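Long-range contacts in Lmo2470 protein (Listeria monocytogenes EGD-e, PDB 5HL3), which binds calcium and, as an internalin with leucine-rich repeats, interacts with host afadin and probably helps the bacterium cross basement membranes: residues A[57-62]-A[83-88]; A[232-237]-A[253-258]; A[124-129]-A[147-152]; A[174-179]-A[196-201]. All coordinates share one frame; numbering follows the deposited sequence. Where two conformers were deposited one is given.

All four contacts join successive strand-loop units of the leucine-rich-repeat stack, with interaction 1 toward its N-terminal end. Interactions 3 and 4 belong to one parallel sheet and touch each other, since strands 150-152 and 174-176 are neighbours in it; both pair buried leucine or isoleucine chains on one face and polar or aromatic ones on the other. Interactions 1 and 2 lie on opposite sides of the chain's centre, their own centres about 47 Å apart, and contain no strand pairing. In each, an asparagine side chain grips loop backbone across the contact. All four are partly buried, but 1 and 2 include exposed loop residues. Interaction 4 is central, about 3 Å from the chain's centre.

Interaction 1: A[57-62]-A[83-88]; sequences TITNDS and GAKLTE
The N-terminal end of helix 60-63 meets the turn 83-86 and the residues after it, in the loop that follows strand 76-79 of the leucine-rich-repeat sheet: Thr-59 and Asn-60 face Lys-85 to Glu-88. A capping box closes the helix end, with Thr-59 as N-cap: Ser-62 N donates to Thr-59 OG1, and Thr-59 N returns a nearly straight bond to Ser-62 OG (178° at the hydrogen). The OG1 of Thr-59 lies between its backbone N and carbonyl carbon (chi1 68°), which turns it to Ser-62 and leaves CG2 alongside Lys-85 CB at 3.7 Å. The next residue carries the polar grip. Asn-60 N donates to Lys-85 O at 3.1 Å, while its side chain crosses that of Thr-87 at about a right angle and uses both ends of the amide. Thr-87 N reaches Asn-60 OD1 at 2.8 Å, tilted 19° from the carbonyl plane, and Glu-88 N adds a weak bond to the same oxygen. With ND2 also bonded, the amide is fixed against a flip. Leu-86 CD1 lies 3.6 Å from Asn-60 OD1, and Met-63 of the helix touches both Leu-86 and Ile-58. One water bridges Lys-85 N and Ile-58 O, another probably links Gly-83 N to Ile-58 O, and a third spans Asn-60 O and Glu-88 O. The remaining amide bond runs from Asn-60 ND2 to Thr-87 OG1, 3.0 Å away and close to the amide plane.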
# COMPACT_ATOMS: atom_id res chain seq x y z
N THR A 57 20.29 20.31 6.90
CA THR A 57 20.03 21.72 7.15
C THR A 57 19.37 22.41 5.96
O THR A 57 18.99 23.56 6.08
CB THR A 57 21.33 22.47 7.49
OG1 THR A 57 22.25 22.31 6.40
CG2 THR A 57 21.94 21.98 8.80
N ILE A 58 19.26 21.73 4.82
CA ILE A 58 18.57 22.33 3.67
C ILE A 58 17.09 22.48 4.03
O ILE A 58 16.50 21.57 4.59
CB ILE A 58 18.77 21.46 2.40
CG1 ILE A 58 20.27 21.46 2.01
CG2 ILE A 58 17.90 21.98 1.26
CD1 ILE A 58 20.61 20.48 0.93
N THR A 59 16.48 23.62 3.69
CA THR A 59 15.07 23.89 3.96
C THR A 59 14.33 24.11 2.66
O THR A 59 14.95 24.10 1.58
CB THR A 59 14.94 25.20 4.77
OG1 THR A 59 15.33 26.31 3.94
CG2 THR A 59 15.81 25.15 6.02
N ASN A 60 13.02 24.30 2.73
CA ASN A 60 12.28 24.63 1.50
C ASN A 60 12.87 25.84 0.81
O ASN A 60 13.00 25.86 -0.42
CB ASN A 60 10.83 24.91 1.79
CG ASN A 60 10.05 23.69 2.23
OD1 ASN A 60 10.56 22.58 2.16
ND2 ASN A 60 8.82 23.88 2.63
N ASP A 61 13.21 26.85 1.60
CA ASP A 61 13.78 28.08 1.04
C ASP A 61 15.13 27.88 0.40
O ASP A 61 15.39 28.41 -0.71
CB ASP A 61 13.87 29.16 2.11
CG ASP A 61 12.52 29.76 2.45
OD1 ASP A 61 11.55 29.53 1.67
OD2 ASP A 61 12.43 30.47 3.48
N SER A 62 16.03 27.15 1.05
CA SER A 62 17.32 26.94 0.41
C SER A 62 17.25 25.99 -0.79
O SER A 62 18.01 26.18 -1.75
CB SER A 62 18.41 26.59 1.42
OG SER A 62 18.05 25.59 2.33
N GLY A 83 16.05 17.10 6.72
CA GLY A 83 15.54 17.55 8.01
C GLY A 83 14.09 17.98 8.00
O GLY A 83 13.43 18.02 6.96
N ALA A 84 13.64 18.41 9.18
CA ALA A 84 12.24 18.75 9.40
C ALA A 84 11.79 20.01 8.68
O ALA A 84 10.58 20.22 8.52
CB ALA A 84 11.97 18.88 10.89
N LYS A 85 12.73 20.84 8.25
CA LYS A 85 12.40 22.08 7.56
C LYS A 85 12.38 21.97 6.03
O LYS A 85 12.11 22.94 5.34
CB LYS A 85 13.30 23.23 8.03
CG LYS A 85 13.16 23.48 9.51
CD LYS A 85 14.02 24.65 9.95
CE LYS A 85 14.01 24.81 11.46
NZ LYS A 85 15.17 25.60 11.94
N LEU A 86 12.70 20.77 5.52
CA LEU A 86 12.46 20.46 4.10
C LEU A 86 11.18 19.65 4.05
O LEU A 86 11.18 18.46 4.40
CB LEU A 86 13.60 19.66 3.47
CG LEU A 86 13.40 19.42 1.95
CD1 LEU A 86 13.53 20.73 1.15
CD2 LEU A 86 14.38 18.37 1.43
N THR A 87 10.09 20.26 3.60
CA THR A 87 8.82 19.56 3.49
C THR A 87 8.30 19.48 2.06
O THR A 87 7.24 18.93 1.82
CB THR A 87 7.74 20.19 4.39
OG1 THR A 87 7.47 21.54 3.96
CG2 THR A 87 8.17 20.23 5.85
N GLU A 88 9.04 20.01 1.10
CA GLU A 88 8.60 20.00 -0.29
C GLU A 88 9.77 20.20 -1.23
O GLU A 88 10.63 21.07 -0.97
CB GLU A 88 7.59 21.12 -0.47
CG GLU A 88 7.06 21.32 -1.86
CD GLU A 88 5.95 22.33 -1.84
OE1 GLU A 88 6.24 23.47 -2.22
OE2 GLU A 88 4.87 21.98 -1.34
O HOH W 1 17.02 18.78 4.56
O HOH W 2 15.64 20.87 7.29
O HOH W 3 10.67 23.91 -1.53

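Interaction 2: A[232-237]-A[253-258]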
# COMPACT_ATOMS: atom_id res chain seq x y z
N ASN A 232 -17.61 -9.39 -6.02
CA ASN A 232 -17.22 -10.52 -6.87
C ASN A 232 -16.90 -9.95 -8.24
O ASN A 232 -17.78 -9.82 -9.08
CB ASN A 232 -18.33 -11.57 -6.88
CG ASN A 232 -17.88 -12.93 -7.41
OD1 ASN A 232 -16.73 -13.12 -7.78
ND2 ASN A 232 -18.82 -13.89 -7.47
N TYR A 233 -15.63 -9.58 -8.44
CA TYR A 233 -15.20 -8.83 -9.62
C TYR A 233 -15.70 -9.40 -10.91
O TYR A 233 -15.54 -10.59 -11.19
CB TYR A 233 -13.68 -8.71 -9.67
CG TYR A 233 -13.07 -7.97 -8.52
CD1 TYR A 233 -13.30 -6.62 -8.34
CD2 TYR A 233 -12.25 -8.62 -7.61
CE1 TYR A 233 -12.72 -5.95 -7.29
CE2 TYR A 233 -11.68 -7.95 -6.54
CZ TYR A 233 -11.93 -6.62 -6.38
OH TYR A 233 -11.38 -5.95 -5.32
N THR A 234 -16.28 -8.54 -11.76
CA THR A 234 -16.81 -8.96 -13.04
C THR A 234 -15.98 -8.52 -14.26
O THR A 234 -16.22 -9.05 -15.35
CB THR A 234 -18.25 -8.43 -13.25
OG1 THR A 234 -18.27 -7.00 -13.17
CG2 THR A 234 -19.20 -8.99 -12.22
N ASN A 235 -15.05 -7.59 -14.09
CA ASN A 235 -14.29 -7.04 -15.21
C ASN A 235 -12.82 -6.80 -14.92
O ASN A 235 -12.29 -5.73 -15.18
CB ASN A 235 -14.93 -5.74 -15.70
CG ASN A 235 -16.26 -5.97 -16.41
OD1 ASN A 235 -16.32 -6.49 -17.52
ND2 ASN A 235 -17.33 -5.54 -15.78
N LEU A 236 -12.15 -7.82 -14.41
CA LEU A 236 -10.68 -7.76 -14.23
C LEU A 236 -10.06 -8.89 -15.07
O LEU A 236 -9.50 -9.84 -14.52
CB LEU A 236 -10.28 -7.89 -12.77
CG LEU A 236 -10.69 -6.74 -11.85
CD1 LEU A 236 -10.18 -7.00 -10.44
CD2 LEU A 236 -10.15 -5.38 -12.31
N PRO A 237 -10.16 -8.80 -16.41
CA PRO A 237 -9.72 -9.91 -17.26
C PRO A 237 -8.25 -10.23 -17.22
O PRO A 237 -7.87 -11.35 -17.56
CB PRO A 237 -10.14 -9.46 -18.67
CG PRO A 237 -10.23 -7.97 -18.58
CD PRO A 237 -10.78 -7.74 -17.21
N PRO A 253 -14.50 -14.45 -3.40
CA PRO A 253 -15.21 -14.10 -4.64
C PRO A 253 -14.98 -15.13 -5.72
O PRO A 253 -13.86 -15.29 -6.24
CB PRO A 253 -14.63 -12.72 -5.01
CG PRO A 253 -13.31 -12.66 -4.32
CD PRO A 253 -13.49 -13.43 -3.04
N SER A 254 -16.06 -15.78 -6.11
CA SER A 254 -15.98 -16.93 -6.98
C SER A 254 -15.44 -16.65 -8.38
O SER A 254 -14.80 -17.52 -8.99
CB SER A 254 -17.34 -17.65 -7.07
OG SER A 254 -18.32 -16.87 -7.74
N ASN A 255 -15.69 -15.46 -8.92
CA ASN A 255 -15.26 -15.15 -10.28
C ASN A 255 -13.76 -15.12 -10.49
O ASN A 255 -13.29 -15.32 -11.59
CB ASN A 255 -15.81 -13.80 -10.76
CG ASN A 255 -17.31 -13.79 -10.88
OD1 ASN A 255 -17.97 -14.84 -10.99
ND2 ASN A 255 -17.88 -12.59 -10.90
N VAL A 256 -13.02 -14.90 -9.41
CA VAL A 256 -11.57 -14.75 -9.46
C VAL A 256 -10.87 -15.70 -8.51
O VAL A 256 -9.71 -15.49 -8.15
CB VAL A 256 -11.20 -13.27 -9.17
CG1 VAL A 256 -11.72 -12.36 -10.26
CG2 VAL A 256 -11.67 -12.83 -7.79
N LEU A 257 -11.53 -16.78 -8.14
CA LEU A 257 -10.97 -17.71 -7.15
C LEU A 257 -9.60 -18.27 -7.57
O LEU A 257 -8.72 -18.47 -6.72
CB LEU A 257 -11.98 -18.85 -6.87
CG LEU A 257 -11.57 -19.87 -5.80
CD1 LEU A 257 -11.15 -19.28 -4.47
CD2 LEU A 257 -12.70 -20.90 -5.65
N ASP A 258 -9.40 -18.46 -8.87
CA ASP A 258 -8.12 -18.98 -9.36
C ASP A 258 -6.93 -18.02 -9.24
O ASP A 258 -5.82 -18.40 -9.53
CB ASP A 258 -8.23 -19.51 -10.81
CG ASP A 258 -8.69 -18.46 -11.82
OD1 ASP A 258 -9.15 -17.36 -11.41
OD2 ASP A 258 -8.69 -18.80 -13.06
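With CG anti to its backbone N (chi1 -164°), Asn-232 extends its amide to the start of the 3-10 segment 254-258, where Asn-255, its CG anti to the carbonyl carbon (chi1 -65°), turns its own amide back. The two side chains cross at about a right angle, yet their amide planes are only 24° apart and stack, with Asn-232 CG 3.6 Å from Asn-255 CG. Each amide is tied to the opposite segment. Asn-255 N donates to Asn-232 OD1 at 2.8 Å, lying in the carbonyl plane on a lone pair, and Asn-232 ND2 reaches Ser-254 OG at 3.0 Å near its own amide plane. The side chain of Asn-232 thus spans two successive residues at the beginning of the 3-10 turn. In return, Asn-255 ND2 donates to Tyr-233 O at 3.1 Å, approaching from above that carbonyl's plane, and makes a weaker bond to Asn-232 O. Pro-253 CB comes within 3.5 Å of Asn-232 OD1, adding an apolar flank. Next to these polar bonds, Tyr-233 CB meets Val-256 CG1 at 4.2 Å, and Val-256 CG2 lies at the edge of the tyrosine ring. This join links the loops of two successive solenoid turns: Tyr-233 and Val-256 both pack on Leu-242 of strand 241-243, and the Tyr-233 hydroxyl bonds to Thr-207 in an earlier loop.

Interaction 3: A[124-129]-A[147-152]; sequences EMDTIT and ALKQLY
Leu-148 CD1 fills the apolar centre of this parallel strand pair in the leucine-rich-repeat solenoid, packing 3.9 Å from the CG of selenomethionine Met-125 and 4.1 Å from Ile-128 CG1. Leu-148 and Met-125 run side by side, whereas Ile-128 meets the leucine at about a right angle. Leu-151 points into the same buried layer, and Met-145 covers both Met-125 and Ile-128. The backbones of strands 127-129 and 150-152 are 1° from parallel and pair in register, Thr-127 with Gln-150 through Thr-129 with Tyr-152. Ile-128 uses both its backbone N and its O across the pair, the N donating to Gln-150 O and the O accepting from Tyr-152 N at 2.9 Å. Just before the strands, Asp-126 O accepts from Lys-149 N and Gln-150 N, so one carbonyl holds two successive N-H groups. On the other face lie Thr-127, Thr-129, Gln-150 and Tyr-152. The tyrosine ring receives Thr-127 CG2 at its edge, 3.9 Å from CE2, and Thr-129 OG1 stands 3.5 Å from CD2. At the polar edge Asp-126, with CG anti to its backbone N (chi1 178°), lays OD2 against the aliphatic Lys-149 chain, 3.5 Å from CD. One water, donating to both Asp-126 OD2 and Ala-147 O at 2.7 Å each, bridges the segments there.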
# COMPACT_ATOMS: atom_id res chain seq x y z
N GLU A 124 7.95 15.82 -18.00
CA GLU A 124 8.45 14.50 -18.32
C GLU A 124 8.51 13.58 -17.11
O GLU A 124 9.03 12.48 -17.19
CB GLU A 124 9.82 14.58 -19.01
CG GLU A 124 9.74 15.41 -20.30
CD GLU A 124 11.06 15.74 -20.96
OE1 GLU A 124 12.08 15.19 -20.58
OE2 GLU A 124 11.07 16.55 -21.88
N MSE A 125 7.94 13.99 -15.98
CA MSE A 125 7.99 13.10 -14.80
C MSE A 125 7.41 11.74 -15.08
O MSE A 125 6.31 11.62 -15.60
CB MSE A 125 7.24 13.72 -13.63
CG MSE A 125 7.55 13.02 -12.29
SE MSE A 125 9.28 13.51 -11.54
CE MSE A 125 8.71 15.18 -10.69
N ASP A 126 8.17 10.71 -14.69
CA ASP A 126 7.78 9.29 -14.87
C ASP A 126 7.45 8.60 -13.54
O ASP A 126 6.49 7.83 -13.47
CB ASP A 126 8.93 8.57 -15.61
CG ASP A 126 8.67 7.11 -15.80
OD1 ASP A 126 8.96 6.33 -14.86
OD2 ASP A 126 8.22 6.73 -16.91
N THR A 127 8.25 8.86 -12.51
CA THR A 127 8.12 8.17 -11.22
C THR A 127 8.34 9.12 -10.07
O THR A 127 9.32 9.87 -10.06
CB THR A 127 9.14 7.00 -11.10
OG1 THR A 127 8.89 6.03 -12.14
CG2 THR A 127 9.06 6.31 -9.76
N ILE A 128 7.44 9.05 -9.09
CA ILE A 128 7.54 9.80 -7.83
C ILE A 128 7.48 8.80 -6.67
O ILE A 128 6.59 7.97 -6.64
CB ILE A 128 6.45 10.85 -7.68
CG1 ILE A 128 6.55 11.92 -8.79
CG2 ILE A 128 6.52 11.46 -6.28
CD1 ILE A 128 5.42 12.91 -8.76
N THR A 129 8.43 8.89 -5.75
CA THR A 129 8.49 8.05 -4.54
C THR A 129 8.63 8.92 -3.31
O THR A 129 9.58 9.70 -3.21
CB THR A 129 9.68 7.09 -4.56
OG1 THR A 129 9.64 6.28 -5.73
CG2 THR A 129 9.71 6.18 -3.33
N ALA A 147 2.91 12.17 -18.40
CA ALA A 147 3.64 10.95 -18.66
C ALA A 147 3.88 10.14 -17.38
O ALA A 147 4.63 9.16 -17.40
CB ALA A 147 4.93 11.28 -19.37
N LEU A 148 3.24 10.50 -16.28
CA LEU A 148 3.47 9.78 -15.02
C LEU A 148 3.09 8.30 -15.14
O LEU A 148 2.00 7.98 -15.61
CB LEU A 148 2.68 10.43 -13.87
CG LEU A 148 3.11 10.04 -12.46
CD1 LEU A 148 4.47 10.64 -12.14
CD2 LEU A 148 2.09 10.52 -11.45
N LYS A 149 3.99 7.42 -14.73
CA LYS A 149 3.80 5.96 -14.82
C LYS A 149 3.83 5.21 -13.50
O LYS A 149 3.20 4.14 -13.38
CB LYS A 149 4.83 5.35 -15.78
CG LYS A 149 4.49 5.67 -17.23
CD LYS A 149 5.47 5.04 -18.21
CE LYS A 149 5.10 5.40 -19.62
NZ LYS A 149 6.01 4.82 -20.64
N GLN A 150 4.53 5.75 -12.50
CA GLN A 150 4.65 5.06 -11.22
C GLN A 150 4.54 6.03 -10.08
O GLN A 150 5.20 7.09 -10.07
CB GLN A 150 5.97 4.29 -11.10
CG GLN A 150 6.28 3.38 -12.26
CD GLN A 150 7.55 2.58 -12.00
OE1 GLN A 150 8.62 3.14 -11.79
NE2 GLN A 150 7.42 1.28 -11.98
N LEU A 151 3.75 5.66 -9.07
CA LEU A 151 3.52 6.50 -7.92
C LEU A 151 3.64 5.65 -6.65
O LEU A 151 2.79 4.77 -6.42
CB LEU A 151 2.17 7.19 -8.06
CG LEU A 151 1.79 8.23 -7.04
CD1 LEU A 151 2.83 9.33 -6.93
CD2 LEU A 151 0.43 8.80 -7.40
N TYR A 152 4.69 5.87 -5.87
CA TYR A 152 4.98 5.11 -4.64
C TYR A 152 4.69 6.01 -3.45
O TYR A 152 5.47 6.95 -3.16
CB TYR A 152 6.42 4.63 -4.65
CG TYR A 152 6.69 3.63 -5.76
CD1 TYR A 152 6.35 2.29 -5.63
CD2 TYR A 152 7.33 4.03 -6.96
CE1 TYR A 152 6.61 1.40 -6.65
CE2 TYR A 152 7.59 3.12 -7.96
CZ TYR A 152 7.22 1.83 -7.81
OH TYR A 152 7.48 0.93 -8.87
O HOH W 4 7.00 8.52 -18.58

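Interaction 4: A[174-179]-A[196-201]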
# COMPACT_ATOMS: atom_id res chain seq x y z
N THR A 174 1.75 1.71 -12.10
CA THR A 174 1.96 1.23 -10.74
C THR A 174 1.50 2.25 -9.74
O THR A 174 1.91 3.41 -9.82
CB THR A 174 3.46 0.89 -10.47
OG1 THR A 174 3.85 -0.18 -11.34
CG2 THR A 174 3.70 0.48 -9.02
N LEU A 175 0.68 1.82 -8.79
CA LEU A 175 0.21 2.69 -7.71
C LEU A 175 0.36 1.90 -6.41
O LEU A 175 -0.33 0.89 -6.20
CB LEU A 175 -1.24 3.09 -7.95
CG LEU A 175 -1.92 3.98 -6.94
CD1 LEU A 175 -1.12 5.26 -6.71
CD2 LEU A 175 -3.35 4.31 -7.39
N ASP A 176 1.27 2.34 -5.55
CA ASP A 176 1.51 1.72 -4.24
C ASP A 176 0.99 2.66 -3.17
O ASP A 176 1.58 3.71 -2.91
CB ASP A 176 3.00 1.41 -4.02
CG ASP A 176 3.30 0.79 -2.66
OD1 ASP A 176 2.37 0.50 -1.87
OD2 ASP A 176 4.51 0.60 -2.38
N LEU A 177 -0.13 2.27 -2.55
CA LEU A 177 -0.78 3.03 -1.46
C LEU A 177 -0.84 2.15 -0.20
O LEU A 177 -1.73 2.35 0.66
CB LEU A 177 -2.18 3.48 -1.88
CG LEU A 177 -2.18 4.63 -2.89
CD1 LEU A 177 -3.52 4.71 -3.60
CD2 LEU A 177 -1.80 5.93 -2.21
N SER A 178 0.10 1.21 -0.08
CA SER A 178 0.09 0.30 1.06
C SER A 178 0.37 1.07 2.35
O SER A 178 0.95 2.13 2.34
CB SER A 178 1.10 -0.82 0.88
OG SER A 178 2.41 -0.30 0.71
N SER A 179 0.00 0.47 3.48
CA SER A 179 0.27 1.02 4.80
C SER A 179 -0.24 2.43 4.98
O SER A 179 0.44 3.27 5.56
CB SER A 179 1.79 0.94 5.14
OG SER A 179 2.15 -0.42 5.33
N PHE A 196 -0.49 -2.73 -11.53
CA PHE A 196 -0.15 -3.11 -10.14
C PHE A 196 -0.79 -2.12 -9.17
O PHE A 196 -0.52 -0.92 -9.25
CB PHE A 196 1.39 -3.09 -9.99
CG PHE A 196 2.11 -3.95 -11.02
CD1 PHE A 196 2.17 -5.34 -10.90
CD2 PHE A 196 2.71 -3.37 -12.11
CE1 PHE A 196 2.83 -6.09 -11.84
CE2 PHE A 196 3.38 -4.12 -13.05
CZ PHE A 196 3.42 -5.49 -12.92
N LEU A 197 -1.64 -2.61 -8.29
CA LEU A 197 -2.32 -1.79 -7.29
C LEU A 197 -2.10 -2.43 -5.92
O LEU A 197 -2.65 -3.51 -5.63
CB LEU A 197 -3.80 -1.66 -7.61
CG LEU A 197 -4.68 -0.81 -6.69
CD1 LEU A 197 -4.06 0.57 -6.49
CD2 LEU A 197 -6.08 -0.70 -7.22
N ASP A 198 -1.25 -1.80 -5.12
CA ASP A 198 -0.91 -2.33 -3.77
C ASP A 198 -1.66 -1.53 -2.72
O ASP A 198 -1.38 -0.36 -2.50
CB ASP A 198 0.60 -2.30 -3.52
CG ASP A 198 1.02 -3.16 -2.34
OD1 ASP A 198 0.13 -3.55 -1.55
OD2 ASP A 198 2.24 -3.45 -2.17
N LEU A 199 -2.58 -2.20 -2.05
CA LEU A 199 -3.44 -1.59 -0.99
C LEU A 199 -3.30 -2.35 0.31
O LEU A 199 -4.15 -2.22 1.19
CB LEU A 199 -4.87 -1.55 -1.46
CG LEU A 199 -5.13 -0.71 -2.71
CD1 LEU A 199 -6.53 -0.88 -3.22
CD2 LEU A 199 -4.84 0.73 -2.43
N ASN A 200 -2.24 -3.13 0.47
CA ASN A 200 -2.09 -3.90 1.70
C ASN A 200 -1.99 -2.99 2.92
O ASN A 200 -1.49 -1.88 2.83
CB ASN A 200 -0.95 -4.91 1.60
CG ASN A 200 0.42 -4.36 1.95
OD1 ASN A 200 0.79 -4.28 3.14
ND2 ASN A 200 1.23 -4.14 0.94
N ALA A 201 -2.48 -3.46 4.06
CA ALA A 201 -2.38 -2.70 5.33
C ALA A 201 -3.09 -1.35 5.27
O ALA A 201 -2.56 -0.30 5.64
CB ALA A 201 -0.93 -2.58 5.81
O HOH W 5 3.92 -2.52 1.40
O HOH W 6 2.72 -2.55 3.92
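Asp-176 and Asp-198 each close an Asx turn at the end of a parallel strand of the leucine-rich-repeat sheet, and their carboxylates repeat one another across the two turns of the solenoid. Asp-176 OD1 accepts from Ser-178 N and, on its syn lone pair, from Ser-178 OG at 2.7 Å. Asp-198 OD1 likewise takes Asn-200 N and Asn-200 ND2, the latter at 2.8 Å, both arriving from one face of the carboxylate plane. The carboxylates lie side by side, their planes 11° apart and so nearly parallel, with Asp-176 OD1 only 4.0 Å from Asp-198 OD2; the N-H and O-H donors probably ease their repulsion. Between the two segments a ladder runs from Leu-175 N to Phe-196 O and through Asp-198 N to Leu-175 O, then continues past strand 174-176 with Leu-177 N on Asp-198 O and Ser-179 N on Asn-200 O. Water links Ser-178 OG to Asn-200 ND2, and another water lies between Ser-179 OG and Asn-200 OD1. Beyond the strands, Asn-180 and Asn-202 donate their side-chain amides to Leu-177 O, the asparagine pattern of these repeats. Packing completes the join: Leu-175 CD2 touches Leu-197 CD1 at 3.9 Å in the buried interior, and Leu-177 CB meets Leu-199 CD2. On the other face, Thr-174 OG1 sits 3.5 Å from Phe-196 CD2.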